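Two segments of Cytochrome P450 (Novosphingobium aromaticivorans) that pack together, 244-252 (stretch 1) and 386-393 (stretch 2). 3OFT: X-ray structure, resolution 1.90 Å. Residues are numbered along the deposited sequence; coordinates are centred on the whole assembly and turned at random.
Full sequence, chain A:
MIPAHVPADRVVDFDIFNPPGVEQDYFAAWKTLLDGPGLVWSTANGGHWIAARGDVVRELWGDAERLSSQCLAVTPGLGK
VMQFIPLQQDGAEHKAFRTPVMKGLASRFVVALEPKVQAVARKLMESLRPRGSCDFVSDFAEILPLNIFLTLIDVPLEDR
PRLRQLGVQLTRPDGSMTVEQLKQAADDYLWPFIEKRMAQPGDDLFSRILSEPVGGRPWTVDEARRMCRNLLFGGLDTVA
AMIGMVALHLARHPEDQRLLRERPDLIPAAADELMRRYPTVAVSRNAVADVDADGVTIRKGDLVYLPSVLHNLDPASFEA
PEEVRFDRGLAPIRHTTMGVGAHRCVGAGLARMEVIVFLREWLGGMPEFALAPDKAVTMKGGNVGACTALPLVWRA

Stretch 1, residues 244-252: GMVALHLAR
Stretch 2 (386-393) ACTALPLV

Packing of helix 244-252 against the segment 386-393 of a cytochrome P450, an apolar contact with no hydrogen bond between the stretches and 292 Å² buried in total. The helix is regular (phi/psi near -60/-45 over most of its length), with backbone hydrogen bonds from Leu 248 N to Gly 244 O (2.9 Å) through Arg 252 N to Leu 248 O (3.0 Å). Stretch 2 is extended at Ala 386, turns a corner at Thr 388 (-103/-24) and resumes as a strand at 391-393. Both chains advance in the same sense: CA-CA distances are 6.3 Å for Gly 244 and Cys 387, 7.0 Å for Leu 248 and Leu 390, and 7.5 Å for Ala 251 and Leu 392.

Leu 390 (-141/86; chi1 180°, t; chi2 51°, p) covers the most surface. Its CA-to-CB bond points toward the helix, and its forked end spans one helical turn: CD2 lies 3.4 Å from Gly 244 O and 4.0 Å from Ala 247 CB, while CD1 meets Leu 248 CD1 at 3.7 Å. Gly 244 O already accepts the helical bond from Leu 248 N, so the methyl packs beside a satisfied carbonyl.

The CA-to-CB bond of Cys 387 (-59/135; chi1 -70°, m) also points toward the helix. Its SG packs against a leucine methyl and a methionine sulfur, 3.8 Å from Leu 248 CD2 and 4.1 Å from Met 245 SD. Met 245 leaves the helix with its CA-to-CB bond away, but its m, m, m side chain still brings SD to this contact.

The CA-to-CB bond of Leu 248 (chi1 172°, t; chi2 55°, p) points sideways, yet the side chain reaches both neighbours, one methyl to each. Farther along, Leu 392 (-108/156; m, t) directs CD2 to 3.7 Å from Ala 251 CB, so that the leucine and alanine methyls meet directly.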

# COMPACT_ATOMS: atom_id res chain seq x y z
N GLY A 244 -7.85 -7.02 2.93
CA GLY A 244 -9.12 -6.71 3.64
C GLY A 244 -10.22 -6.21 2.70
O GLY A 244 -11.39 -6.64 2.82
N MET A 245 -9.86 -5.34 1.75
CA MET A 245 -10.85 -4.78 0.83
C MET A 245 -11.38 -5.87 -0.12
O MET A 245 -12.58 -5.90 -0.46
CB MET A 245 -10.21 -3.67 -0.01
CG MET A 245 -10.01 -2.34 0.71
SD MET A 245 -11.46 -1.74 1.60
CE MET A 245 -12.84 -2.08 0.54
N VAL A 246 -10.46 -6.74 -0.55
CA VAL A 246 -10.84 -7.89 -1.39
C VAL A 246 -11.80 -8.83 -0.66
O VAL A 246 -12.83 -9.29 -1.23
CB VAL A 246 -9.60 -8.63 -1.89
CG1 VAL A 246 -10.05 -9.98 -2.54
CG2 VAL A 246 -8.87 -7.72 -2.96
N ALA A 247 -11.49 -9.13 0.59
CA ALA A 247 -12.41 -9.98 1.39
C ALA A 247 -13.76 -9.31 1.64
O ALA A 247 -14.79 -9.99 1.61
CB ALA A 247 -11.78 -10.39 2.75
N LEU A 248 -13.73 -8.01 1.92
CA LEU A 248 -14.96 -7.22 2.15
C LEU A 248 -15.83 -7.28 0.88
O LEU A 248 -17.03 -7.58 0.96
CB LEU A 248 -14.62 -5.77 2.49
CG LEU A 248 -15.83 -4.81 2.56
CD1 LEU A 248 -16.91 -5.35 3.57
CD2 LEU A 248 -15.32 -3.43 2.98
N HIS A 249 -15.20 -7.03 -0.28
CA HIS A 249 -15.91 -7.14 -1.55
C HIS A 249 -16.61 -8.48 -1.71
O HIS A 249 -17.85 -8.50 -2.02
CB HIS A 249 -14.99 -6.91 -2.77
CG HIS A 249 -15.71 -7.09 -4.07
ND1 HIS A 249 -16.31 -6.05 -4.73
CD2 HIS A 249 -15.98 -8.20 -4.80
CE1 HIS A 249 -16.89 -6.49 -5.83
NE2 HIS A 249 -16.71 -7.80 -5.90
N LEU A 250 -15.88 -9.57 -1.53
CA LEU A 250 -16.44 -10.91 -1.69
C LEU A 250 -17.58 -11.16 -0.70
O LEU A 250 -18.60 -11.73 -1.10
CB LEU A 250 -15.37 -12.00 -1.55
CG LEU A 250 -14.26 -12.00 -2.61
CD1 LEU A 250 -13.11 -12.97 -2.21
CD2 LEU A 250 -14.86 -12.44 -3.97
N ALA A 251 -17.40 -10.77 0.56
CA ALA A 251 -18.47 -10.92 1.59
C ALA A 251 -19.75 -10.18 1.20
O ALA A 251 -20.86 -10.69 1.42
CB ALA A 251 -17.98 -10.43 2.96
N ARG A 252 -19.59 -9.01 0.57
CA ARG A 252 -20.70 -8.18 0.14
C ARG A 252 -21.25 -8.58 -1.23
O ARG A 252 -22.35 -8.17 -1.59
CB ARG A 252 -20.26 -6.71 0.09
CG ARG A 252 -20.30 -5.99 1.40
CD ARG A 252 -19.76 -4.59 1.25
NE ARG A 252 -19.92 -3.83 2.49
CZ ARG A 252 -19.34 -2.66 2.74
NH1 ARG A 252 -18.53 -2.11 1.86
NH2 ARG A 252 -19.56 -2.05 3.90
N ALA A 386 -7.92 1.66 5.28
CA ALA A 386 -8.12 0.24 5.52
C ALA A 386 -9.38 -0.04 6.33
O ALA A 386 -9.86 0.84 7.07
CB ALA A 386 -6.85 -0.40 6.21
N CYS A 387 -9.92 -1.25 6.17
CA CYS A 387 -10.85 -1.79 7.16
C CYS A 387 -10.18 -1.89 8.53
O CYS A 387 -9.05 -2.35 8.62
CB CYS A 387 -11.32 -3.18 6.71
SG CYS A 387 -12.38 -3.09 5.35
N THR A 388 -10.87 -1.48 9.59
CA THR A 388 -10.40 -1.74 10.95
C THR A 388 -11.17 -2.89 11.59
O THR A 388 -10.68 -3.50 12.54
CB THR A 388 -10.51 -0.47 11.82
OG1 THR A 388 -11.85 0.05 11.73
CG2 THR A 388 -9.53 0.59 11.31
N ALA A 389 -12.39 -3.15 11.13
CA ALA A 389 -13.06 -4.42 11.49
C ALA A 389 -13.85 -4.97 10.33
O ALA A 389 -14.54 -4.23 9.58
CB ALA A 389 -13.96 -4.30 12.76
N LEU A 390 -13.72 -6.28 10.16
CA LEU A 390 -14.42 -7.00 9.14
C LEU A 390 -14.89 -8.36 9.67
O LEU A 390 -14.21 -9.35 9.51
CB LEU A 390 -13.50 -7.14 7.90
CG LEU A 390 -14.02 -7.88 6.68
CD1 LEU A 390 -15.40 -7.34 6.24
CD2 LEU A 390 -12.97 -7.78 5.55
N PRO A 391 -16.06 -8.38 10.31
CA PRO A 391 -16.54 -9.61 10.94
C PRO A 391 -17.25 -10.51 9.93
O PRO A 391 -18.31 -10.13 9.38
CB PRO A 391 -17.53 -9.08 11.99
CG PRO A 391 -18.11 -7.83 11.36
CD PRO A 391 -16.96 -7.22 10.55
N LEU A 392 -16.67 -11.69 9.69
CA LEU A 392 -17.20 -12.67 8.74
C LEU A 392 -17.79 -13.86 9.48
O LEU A 392 -17.37 -14.13 10.60
CB LEU A 392 -16.06 -13.17 7.84
CG LEU A 392 -15.36 -12.04 7.05
CD1 LEU A 392 -14.28 -12.65 6.16
CD2 LEU A 392 -16.36 -11.25 6.23
N VAL A 393 -18.72 -14.56 8.83
CA VAL A 393 -19.34 -15.77 9.34
C VAL A 393 -19.51 -16.74 8.17
O VAL A 393 -19.61 -16.32 6.99
CB VAL A 393 -20.71 -15.49 10.03
CG1 VAL A 393 -20.54 -14.60 11.25
CG2 VAL A 393 -21.75 -14.85 9.05